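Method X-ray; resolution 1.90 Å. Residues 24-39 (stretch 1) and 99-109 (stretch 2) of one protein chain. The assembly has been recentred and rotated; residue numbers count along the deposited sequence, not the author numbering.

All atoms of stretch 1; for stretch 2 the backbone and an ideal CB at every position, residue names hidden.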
ATOM      1  N   GLN A  24       9.967  -4.729  -6.125  1.00 20.92           N
ATOM      2  CA  GLN A  24      10.010  -3.872  -4.956  1.00 21.20           C
ATOM      3  C   GLN A  24      10.526  -2.474  -5.240  1.00 19.22           C
ATOM      4  O   GLN A  24      11.215  -2.237  -6.225  1.00 17.63           O
ATOM      5  CB  GLN A  24      10.854  -4.531  -3.854  1.00 24.40           C
ATOM      6  CG  GLN A  24      11.933  -5.499  -4.354  1.00 28.14           C
ATOM      7  CD  GLN A  24      12.744  -6.134  -3.216  1.00 31.03           C
ATOM      8  OE1 GLN A  24      13.628  -6.959  -3.458  1.00 32.61           O
ATOM      9  NE2 GLN A  24      12.449  -5.745  -1.980  1.00 30.99           N
ATOM     10  N   VAL A  25      10.143  -1.547  -4.367  1.00 18.36           N
ATOM     11  CA  VAL A  25      10.574  -0.165  -4.444  1.00 18.95           C
ATOM     12  C   VAL A  25      11.316  -0.010  -3.138  1.00 18.01           C
ATOM     13  O   VAL A  25      10.712   0.070  -2.063  1.00 18.58           O
ATOM     14  CB  VAL A  25       9.395   0.824  -4.472  1.00 19.78           C
ATOM     15  CG1 VAL A  25       9.922   2.245  -4.659  1.00 17.25           C
ATOM     16  CG2 VAL A  25       8.440   0.459  -5.595  1.00 17.81           C
ATOM     17  N   VAL A  26      12.633   0.018  -3.238  1.00 17.02           N
ATOM     18  CA  VAL A  26      13.475   0.095  -2.065  1.00 17.24           C
ATOM     19  C   VAL A  26      13.893   1.507  -1.690  1.00 16.14           C
ATOM     20  O   VAL A  26      14.386   2.266  -2.517  1.00 16.72           O
ATOM     21  CB  VAL A  26      14.738  -0.776  -2.270  1.00 17.20           C
ATOM     22  CG1 VAL A  26      15.520  -0.907  -0.964  1.00 14.22           C
ATOM     23  CG2 VAL A  26      14.329  -2.146  -2.792  1.00 17.75           C
ATOM     24  N   HIS A  27      13.693   1.841  -0.422  1.00 16.20           N
ATOM     25  CA  HIS A  27      14.080   3.143   0.097  1.00 16.78           C
ATOM     26  C   HIS A  27      13.817   3.166   1.597  1.00 17.30           C
ATOM     27  O   HIS A  27      13.264   2.220   2.161  1.00 17.24           O
ATOM     28  CB  HIS A  27      13.265   4.268  -0.558  1.00 15.16           C
ATOM     29  CG  HIS A  27      11.854   4.349  -0.067  1.00 18.10           C
ATOM     30  ND1 HIS A  27      10.797   3.752  -0.724  1.00 19.18           N
ATOM     31  CD2 HIS A  27      11.332   4.909   1.051  1.00 18.69           C
ATOM     32  CE1 HIS A  27       9.688   3.940  -0.030  1.00 19.18           C
ATOM     33  NE2 HIS A  27       9.985   4.638   1.052  1.00 21.50           N
ATOM     34  N   ARG A  28      14.240   4.247   2.240  1.00 18.86           N
ATOM     35  CA  ARG A  28      13.985   4.418   3.656  1.00 20.78           C
ATOM     36  C   ARG A  28      13.659   5.885   3.920  1.00 21.19           C
ATOM     37  O   ARG A  28      14.227   6.535   4.801  1.00 22.81           O
ATOM     38  CB  ARG A  28      15.165   3.931   4.507  1.00 21.65           C
ATOM     39  CG  ARG A  28      16.493   4.613   4.303  1.00 24.44           C
ATOM     40  CD  ARG A  28      17.557   3.776   5.027  1.00 27.13           C
ATOM     41  NE  ARG A  28      18.832   4.451   5.252  1.00 31.32           N
ATOM     42  CZ  ARG A  28      19.528   5.099   4.326  1.00 33.35           C
ATOM     43  NH1 ARG A  28      19.075   5.182   3.081  1.00 36.27           N
ATOM     44  NH2 ARG A  28      20.688   5.660   4.645  1.00 34.12           N
ATOM     45  N   ASP A  29      12.737   6.400   3.118  1.00 20.91           N
ATOM     46  CA  ASP A  29      12.283   7.774   3.255  1.00 21.46           C
ATOM     47  C   ASP A  29      10.801   7.844   2.914  1.00 20.53           C
ATOM     48  O   ASP A  29      10.412   8.348   1.864  1.00 22.92           O
ATOM     49  CB  ASP A  29      13.074   8.714   2.346  1.00 20.42           C
ATOM     50  CG  ASP A  29      12.689  10.179   2.551  1.00 25.09           C
ATOM     51  OD1 ASP A  29      13.377  11.065   1.997  1.00 24.70           O
ATOM     52  OD2 ASP A  29      11.691  10.441   3.266  1.00 25.18           O
ATOM     53  N   PRO A  30       9.952   7.327   3.808  1.00 21.00           N
ATOM     54  CA  PRO A  30       8.500   7.331   3.610  1.00 21.31           C
ATOM     55  C   PRO A  30       7.929   8.747   3.513  1.00 21.71           C
ATOM     56  O   PRO A  30       6.802   8.938   3.069  1.00 21.30           O
ATOM     57  CB  PRO A  30       7.982   6.551   4.819  1.00 22.20           C
ATOM     58  CG  PRO A  30       9.051   6.784   5.872  1.00 21.34           C
ATOM     59  CD  PRO A  30      10.311   6.636   5.056  1.00 21.22           C
ATOM     60  N   ALA A  31       8.720   9.741   3.909  1.00 21.50           N
ATOM     61  CA  ALA A  31       8.281  11.131   3.843  1.00 21.78           C
ATOM     62  C   ALA A  31       8.219  11.603   2.398  1.00 21.22           C
ATOM     63  O   ALA A  31       7.282  12.294   1.998  1.00 21.29           O
ATOM     64  CB  ALA A  31       9.238  12.027   4.632  1.00 21.81           C
ATOM     65  N   ARG A  32       9.228  11.228   1.617  1.00 20.77           N
ATOM     66  CA  ARG A  32       9.308  11.625   0.214  1.00 20.42           C
ATOM     67  C   ARG A  32       8.726  10.592  -0.755  1.00 19.78           C
ATOM     68  O   ARG A  32       8.157  10.944  -1.783  1.00 18.66           O
ATOM     69  CB  ARG A  32      10.765  11.899  -0.165  1.00 20.59           C
ATOM     70  CG  ARG A  32      11.403  13.095   0.537  1.00 21.32           C
ATOM     71  CD  ARG A  32      12.798  13.372  -0.034  1.00 20.33           C
ATOM     72  NE  ARG A  32      13.392  14.610   0.470  1.00 20.95           N
ATOM     73  CZ  ARG A  32      13.927  14.755   1.681  1.00 22.44           C
ATOM     74  NH1 ARG A  32      13.952  13.733   2.529  1.00 21.24           N
ATOM     75  NH2 ARG A  32      14.438  15.929   2.048  1.00 22.00           N
ATOM     76  N   TYR A  33       8.892   9.317  -0.430  1.00 20.08           N
ATOM     77  CA  TYR A  33       8.390   8.234  -1.270  1.00 20.20           C
ATOM     78  C   TYR A  33       7.243   7.613  -0.509  1.00 20.73           C
ATOM     79  O   TYR A  33       7.432   6.749   0.345  1.00 21.21           O
ATOM     80  CB  TYR A  33       9.527   7.251  -1.521  1.00 19.12           C
ATOM     81  CG  TYR A  33      10.773   8.004  -1.899  1.00 16.94           C
ATOM     82  CD1 TYR A  33      10.716   9.038  -2.832  1.00 16.86           C
ATOM     83  CD2 TYR A  33      11.990   7.752  -1.266  1.00 17.48           C
ATOM     84  CE1 TYR A  33      11.832   9.813  -3.119  1.00 18.39           C
ATOM     85  CE2 TYR A  33      13.111   8.522  -1.550  1.00 19.04           C
ATOM     86  CZ  TYR A  33      13.022   9.555  -2.471  1.00 18.20           C
ATOM     87  OH  TYR A  33      14.102  10.365  -2.699  1.00 19.15           O
ATOM     88  N   ARG A  34       6.044   8.085  -0.830  1.00 22.72           N
ATOM     89  CA  ARG A  34       4.832   7.673  -0.140  1.00 23.23           C
ATOM     90  C   ARG A  34       4.032   6.538  -0.738  1.00 23.14           C
ATOM     91  O   ARG A  34       3.779   6.505  -1.946  1.00 22.32           O
ATOM     92  CB  ARG A  34       3.924   8.887   0.011  1.00 25.25           C
ATOM     93  CG  ARG A  34       4.599  10.059   0.691  1.00 29.17           C
ATOM     94  CD  ARG A  34       3.816  11.349   0.481  1.00 30.98           C
ATOM     95  NE  ARG A  34       4.583  12.501   0.944  1.00 36.02           N
ATOM     96  CZ  ARG A  34       4.401  13.747   0.519  1.00 36.75           C
ATOM     97  NH1 ARG A  34       3.470  14.016  -0.389  1.00 37.17           N
ATOM     98  NH2 ARG A  34       5.152  14.728   1.004  1.00 38.94           N
ATOM     99  N   ASN A  35       3.627   5.615   0.133  1.00 22.21           N
ATOM    100  CA  ASN A  35       2.812   4.473  -0.259  1.00 22.84           C
ATOM    101  C   ASN A  35       3.381   3.694  -1.431  1.00 21.68           C
ATOM    102  O   ASN A  35       2.634   3.239  -2.291  1.00 21.42           O
ATOM    103  CB  ASN A  35       1.398   4.954  -0.609  1.00 23.44           C
ATOM    104  CG  ASN A  35       0.739   5.696   0.536  1.00 26.04           C
ATOM    105  OD1 ASN A  35       0.406   6.880   0.426  1.00 27.95           O
ATOM    106  ND2 ASN A  35       0.554   5.004   1.647  1.00 25.99           N
ATOM    107  N   THR A  36       4.696   3.528  -1.473  1.00 20.45           N
ATOM    108  CA  THR A  36       5.299   2.789  -2.577  1.00 21.22           C
ATOM    109  C   THR A  36       5.017   1.284  -2.500  1.00 19.99           C
ATOM    110  O   THR A  36       5.053   0.599  -3.516  1.00 17.64           O
ATOM    111  CB  THR A  36       6.823   3.026  -2.645  1.00 20.62           C
ATOM    112  OG1 THR A  36       7.427   2.636  -1.405  1.00 21.09           O
ATOM    113  CG2 THR A  36       7.114   4.494  -2.902  1.00 20.76           C
ATOM    114  N   ALA A  37       4.716   0.773  -1.307  1.00 21.45           N
ATOM    115  CA  ALA A  37       4.432  -0.659  -1.149  1.00 22.36           C
ATOM    116  C   ALA A  37       3.230  -1.059  -2.005  1.00 22.83           C
ATOM    117  O   ALA A  37       3.076  -2.216  -2.390  1.00 22.57           O
ATOM    118  CB  ALA A  37       4.159  -0.989   0.315  1.00 24.21           C
ATOM    119  N   LEU A  38       2.389  -0.082  -2.311  1.00 22.11           N
ATOM    120  CA  LEU A  38       1.204  -0.320  -3.117  1.00 22.91           C
ATOM    121  C   LEU A  38       1.574  -0.841  -4.499  1.00 22.19           C
ATOM    122  O   LEU A  38       0.852  -1.645  -5.094  1.00 21.32           O
ATOM    123  CB  LEU A  38       0.426   0.986  -3.256  1.00 25.53           C
ATOM    124  CG  LEU A  38      -1.092   0.905  -3.192  1.00 27.56           C
ATOM    125  CD1 LEU A  38      -1.501   0.358  -1.842  1.00 29.04           C
ATOM    126  CD2 LEU A  38      -1.684   2.285  -3.418  1.00 29.07           C
ATOM    127  N   ALA A  39       2.711  -0.378  -5.000  1.00 21.55           N
ATOM    128  CA  ALA A  39       3.194  -0.743  -6.327  1.00 20.99           C
ATOM    129  C   ALA A  39       3.940  -2.067  -6.412  1.00 21.19           C
ATOM    130  O   ALA A  39       4.091  -2.626  -7.497  1.00 19.70           O
ATOM    131  CB  ALA A  39       4.099   0.375  -6.857  1.00 20.85           C
ATOM    132  N   UNK A  99      19.631  16.839  -4.836  1.00 25.02           N
ATOM    133  CA  UNK A  99      18.954  17.842  -4.011  1.00 25.85           C
ATOM    134  C   UNK A  99      17.701  17.405  -3.263  1.00 25.76           C
ATOM    135  O   UNK A  99      17.142  18.179  -2.489  1.00 25.46           O
ATOM    136  CB  UNK A  99      18.577  19.025  -4.905  1.00 25.85           C
ATOM    137  N   UNK A 100      17.270  16.166  -3.497  1.00 24.27           N
ATOM    138  CA  UNK A 100      16.118  15.574  -2.820  1.00 23.51           C
ATOM    139  C   UNK A 100      14.763  16.245  -3.015  1.00 23.04           C
ATOM    140  O   UNK A 100      13.925  16.219  -2.113  1.00 22.32           O
ATOM    141  CB  UNK A 100      16.412  15.538  -1.319  1.00 23.51           C
ATOM    142  N   UNK A 101      14.538  16.838  -4.183  1.00 21.97           N
ATOM    143  CA  UNK A 101      13.254  17.472  -4.454  1.00 23.23           C
ATOM    144  C   UNK A 101      12.286  16.458  -5.060  1.00 22.41           C
ATOM    145  O   UNK A 101      11.068  16.631  -4.999  1.00 21.33           O
ATOM    146  CB  UNK A 101      13.431  18.671  -5.389  1.00 23.23           C
ATOM    147  N   UNK A 102      12.833  15.395  -5.637  1.00 20.22           N
ATOM    148  CA  UNK A 102      11.989  14.374  -6.228  1.00 19.11           C
ATOM    149  C   UNK A 102      11.043  13.735  -5.223  1.00 18.79           C
ATOM    150  O   UNK A 102      11.303  13.721  -4.021  1.00 19.62           O
ATOM    151  CB  UNK A 102      12.860  13.294  -6.874  1.00 19.11           C
ATOM    152  N   UNK A 103       9.931  13.207  -5.721  1.00 17.59           N
ATOM    153  CA  UNK A 103       8.950  12.548  -4.874  1.00 18.20           C
ATOM    154  C   UNK A 103       8.395  11.337  -5.613  1.00 17.96           C
ATOM    155  O   UNK A 103       8.426  11.291  -6.839  1.00 18.54           O
ATOM    156  CB  UNK A 103       7.828  13.510  -4.478  1.00 18.20           C
ATOM    157  N   UNK A 104       7.914  10.354  -4.861  1.00 18.02           N
ATOM    158  CA  UNK A 104       7.303   9.165  -5.448  1.00 18.44           C
ATOM    159  C   UNK A 104       5.952   9.016  -4.766  1.00 19.12           C
ATOM    160  O   UNK A 104       5.834   9.238  -3.559  1.00 19.77           O
ATOM    161  CB  UNK A 104       8.173   7.918  -5.275  1.00 18.44           C
ATOM    162  N   UNK A 105       4.941   8.642  -5.538  1.00 19.05           N
ATOM    163  CA  UNK A 105       3.595   8.475  -5.009  1.00 19.61           C
ATOM    164  C   UNK A 105       2.963   7.171  -5.466  1.00 19.43           C
ATOM    165  O   UNK A 105       2.777   6.945  -6.663  1.00 18.61           O
ATOM    166  CB  UNK A 105       2.714   9.654  -5.428  1.00 19.61           C
ATOM    167  N   UNK A 106       2.637   6.314  -4.509  1.00 18.90           N
ATOM    168  CA  UNK A 106       1.971   5.069  -4.839  1.00 22.06           C
ATOM    169  C   UNK A 106       0.504   5.422  -4.703  1.00 22.62           C
ATOM    170  O   UNK A 106       0.075   5.890  -3.648  1.00 23.72           O
ATOM    171  CB  UNK A 106       2.394   3.900  -3.947  1.00 22.06           C
ATOM    172  N   UNK A 107      -0.272   5.227  -5.758  1.00 23.11           N
ATOM    173  CA  UNK A 107      -1.689   5.573  -5.691  1.00 23.87           C
ATOM    174  C   UNK A 107      -2.572   4.642  -6.508  1.00 23.63           C
ATOM    175  O   UNK A 107      -2.115   4.027  -7.464  1.00 20.99           O
ATOM    176  CB  UNK A 107      -1.892   7.012  -6.168  1.00 23.87           C
ATOM    177  N   UNK A 108      -3.838   4.532  -6.115  1.00 24.95           N
ATOM    178  CA  UNK A 108      -4.776   3.729  -6.883  1.00 27.58           C
ATOM    179  C   UNK A 108      -4.852   4.547  -8.169  1.00 28.16           C
ATOM    180  O   UNK A 108      -4.742   5.770  -8.120  1.00 27.77           O
ATOM    181  CB  UNK A 108      -6.127   3.517  -6.197  1.00 27.58           C
ATOM    182  N   UNK A 109      -5.027   3.887  -9.304  1.00 29.15           N
ATOM    183  CA  UNK A 109      -5.080   4.581 -10.589  1.00 31.22           C
ATOM    184  C   UNK A 109      -6.082   5.737 -10.609  1.00 32.03           C
ATOM    185  O   UNK A 109      -7.271   5.551 -10.341  1.00 30.87           O
ATOM    186  CB  UNK A 109      -5.432   3.584 -11.695  1.00 31.22           C
TER

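Two short strands lie parallel here, Y33 paired with position 104 and R34 with 105, so the backbone sets the register before any side chain is chosen. The N of 104 donates to R32 O (3.1 Å), R34 N to the O of 104 (3.0 Å), and the N of 106 to R34 O (2.8 Å).

Position 99 has nothing of stretch 1 within reach of its ideal CB, so almost any residue would suit; it is R99, which makes no contact.

At position 100 the backbone is left-handed (phi 61°, psi 32°), a conformation easiest for glycine, asparagine or aspartate. CA-to-CB points toward stretch 1, with the ideal CB 3.6 Å from R32 NE, and the backbone O accepts from R32 NE at 3.1 Å. An acid might seem the natural answer to R32, but D29 already forms a salt bridge with it, and a long polar or basic chain could also reach that carboxylate. The residue is R100. Its guanidinium stacks flat on that of R32, centres 3.8 Å apart and planes at 18°, which brings like charges close, while R100 NH2 forms a salt bridge with D29 OD1 (3.3 Å). D29 thus bridges to both arginines, and water 1 links D29 OD1 to R100 NH2 as well.

Position 101 turns its CB away, so stretch 1 places no demand on it; F101 makes no contact.

Position 102 points sideways, its ideal CB 5.2 Å from Y33 CE1, and its ordinary backbone angles would admit many small residues. It is G102, whose O is joined to Y33 OH through water 3.

Position 103 also starts sideways, its ideal CB 3.7 Å from R32 O, with the R32 side chain farther off. A long, flexible chain could reach back toward it; a polar end would find backbone acceptors in its own stretch. R103 does this: its NH2 donates to R100 O (3.1 Å) and G102 O (2.8 Å), and R32 CD lies over one face of its guanidinium.

Position 104 is the clearest apolar site. Its ideal CB is 3.7 Å from Y33 CD1 and 4.3 Å from T36 CG2, with V25 farther along; leucine, isoleucine, valine or methionine would suit. L104 sends CD1 to 4.2 Å from V25 CG1.

Position 105 points to the sheet face shared with R34, where an aromatic, an aliphatic or an acid could accompany that long chain. F105 brings CE1 to 3.4 Å from R34 NH1, which lies at the ring edge.

Position 106 leaves the least choice: an ideal CB would sit 1.8 Å from N35 O, a clash. Glycine fits this backbone, and G106 uses the space for a CA-H...O contact, its CA 3.2 Å from N35 O.

Positions 107 and 108 point away, while L38 CD2 touches their backbone; beta-branched or long residues would both do. They are V107 and R108, the latter's guanidinium bonded elsewhere in the structure.

Position 109 is out of reach and unconstrained; R109 makes no contact.

Stretch 2 99-109: RRFGRLFGVRR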
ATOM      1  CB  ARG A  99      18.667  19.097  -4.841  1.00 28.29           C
ATOM      2  CG  ARG A  99      19.939  19.771  -5.353  1.00 32.21           C
ATOM      3  CD  ARG A  99      19.707  21.223  -5.727  1.00 37.13           C
ATOM      4  NE  ARG A  99      19.254  22.003  -4.576  1.00 41.03           N
ATOM      5  CZ  ARG A  99      19.035  23.314  -4.593  1.00 42.10           C
ATOM      6  NH1 ARG A  99      18.619  23.929  -3.495  1.00 42.43           N
ATOM      7  NH2 ARG A  99      19.237  24.013  -5.703  1.00 42.91           N
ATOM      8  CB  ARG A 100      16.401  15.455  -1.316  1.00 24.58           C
ATOM      9  CG  ARG A 100      17.765  14.863  -0.989  1.00 26.81           C
ATOM     10  CD  ARG A 100      17.929  14.590   0.497  1.00 28.05           C
ATOM     11  NE  ARG A 100      17.226  13.381   0.914  1.00 29.78           N
ATOM     12  CZ  ARG A 100      17.225  12.911   2.158  1.00 30.72           C
ATOM     13  NH1 ARG A 100      17.887  13.557   3.112  1.00 30.56           N
ATOM     14  NH2 ARG A 100      16.572  11.792   2.451  1.00 30.89           N
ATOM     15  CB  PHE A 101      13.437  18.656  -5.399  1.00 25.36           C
ATOM     16  CG  PHE A 101      13.961  19.883  -4.721  1.00 28.05           C
ATOM     17  CD1 PHE A 101      13.154  20.597  -3.838  1.00 29.86           C
ATOM     18  CD2 PHE A 101      15.259  20.326  -4.957  1.00 28.59           C
ATOM     19  CE1 PHE A 101      13.633  21.741  -3.200  1.00 31.12           C
ATOM     20  CE2 PHE A 101      15.749  21.465  -4.326  1.00 30.26           C
ATOM     21  CZ  PHE A 101      14.935  22.176  -3.445  1.00 30.16           C
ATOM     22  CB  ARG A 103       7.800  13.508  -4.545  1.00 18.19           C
ATOM     23  CG  ARG A 103       8.193  14.723  -3.713  1.00 18.57           C
ATOM     24  CD  ARG A 103       8.395  14.349  -2.258  1.00 20.03           C
ATOM     25  NE  ARG A 103       8.690  15.517  -1.428  1.00 22.94           N
ATOM     26  CZ  ARG A 103       9.858  16.156  -1.417  1.00 24.43           C
ATOM     27  NH1 ARG A 103      10.034  17.212  -0.630  1.00 26.00           N
ATOM     28  NH2 ARG A 103      10.856  15.738  -2.182  1.00 21.81           N
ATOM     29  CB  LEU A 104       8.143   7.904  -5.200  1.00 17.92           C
ATOM     30  CG  LEU A 104       9.421   7.686  -6.024  1.00 17.70           C
ATOM     31  CD1 LEU A 104      10.030   6.325  -5.650  1.00 18.10           C
ATOM     32  CD2 LEU A 104       9.110   7.744  -7.522  1.00 17.33           C
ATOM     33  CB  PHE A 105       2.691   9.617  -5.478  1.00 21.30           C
ATOM     34  CG  PHE A 105       3.192  10.983  -5.127  1.00 23.12           C
ATOM     35  CD1 PHE A 105       2.854  11.572  -3.912  1.00 23.97           C
ATOM     36  CD2 PHE A 105       3.982  11.695  -6.023  1.00 24.20           C
ATOM     37  CE1 PHE A 105       3.293  12.860  -3.596  1.00 24.19           C
ATOM     38  CE2 PHE A 105       4.425  12.987  -5.714  1.00 26.60           C
ATOM     39  CZ  PHE A 105       4.075  13.566  -4.496  1.00 24.59           C
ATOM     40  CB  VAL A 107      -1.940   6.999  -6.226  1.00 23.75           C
ATOM     41  CG1 VAL A 107      -1.195   8.034  -5.377  1.00 23.45           C
ATOM     42  CG2 VAL A 107      -1.505   7.077  -7.677  1.00 22.74           C
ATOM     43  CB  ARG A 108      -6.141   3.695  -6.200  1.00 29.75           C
ATOM     44  CG  ARG A 108      -6.156   2.934  -4.885  1.00 33.59           C
ATOM     45  CD  ARG A 108      -6.949   1.635  -5.012  1.00 37.64           C
ATOM     46  NE  ARG A 108      -6.421   0.745  -6.047  1.00 39.37           N
ATOM     47  CZ  ARG A 108      -6.986  -0.409  -6.398  1.00 40.30           C
ATOM     48  NH1 ARG A 108      -8.100  -0.815  -5.798  1.00 42.43           N
ATOM     49  NH2 ARG A 108      -6.440  -1.157  -7.349  1.00 38.73           N
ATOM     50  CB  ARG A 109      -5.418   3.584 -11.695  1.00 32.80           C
ATOM     51  CG  ARG A 109      -5.379   4.147 -13.104  1.00 34.63           C
ATOM     52  CD  ARG A 109      -5.708   3.055 -14.117  1.00 36.95           C
ATOM     53  NE  ARG A 109      -5.422   3.464 -15.491  1.00 40.88           N
ATOM     54  CZ  ARG A 109      -4.198   3.660 -15.980  1.00 42.83           C
ATOM     55  NH1 ARG A 109      -3.129   3.481 -15.212  1.00 42.18           N
ATOM     56  NH2 ARG A 109      -4.041   4.044 -17.243  1.00 43.37           N
TER
HETATM   57  O   HOH W   1      15.569  10.496   0.332  1.00 23.63           O
HETATM   58  O   HOH W   2      12.610  17.782  -0.011  1.00 27.04           O
HETATM   59  O   HOH W   3      13.972  12.879  -3.529  1.00 20.58           O
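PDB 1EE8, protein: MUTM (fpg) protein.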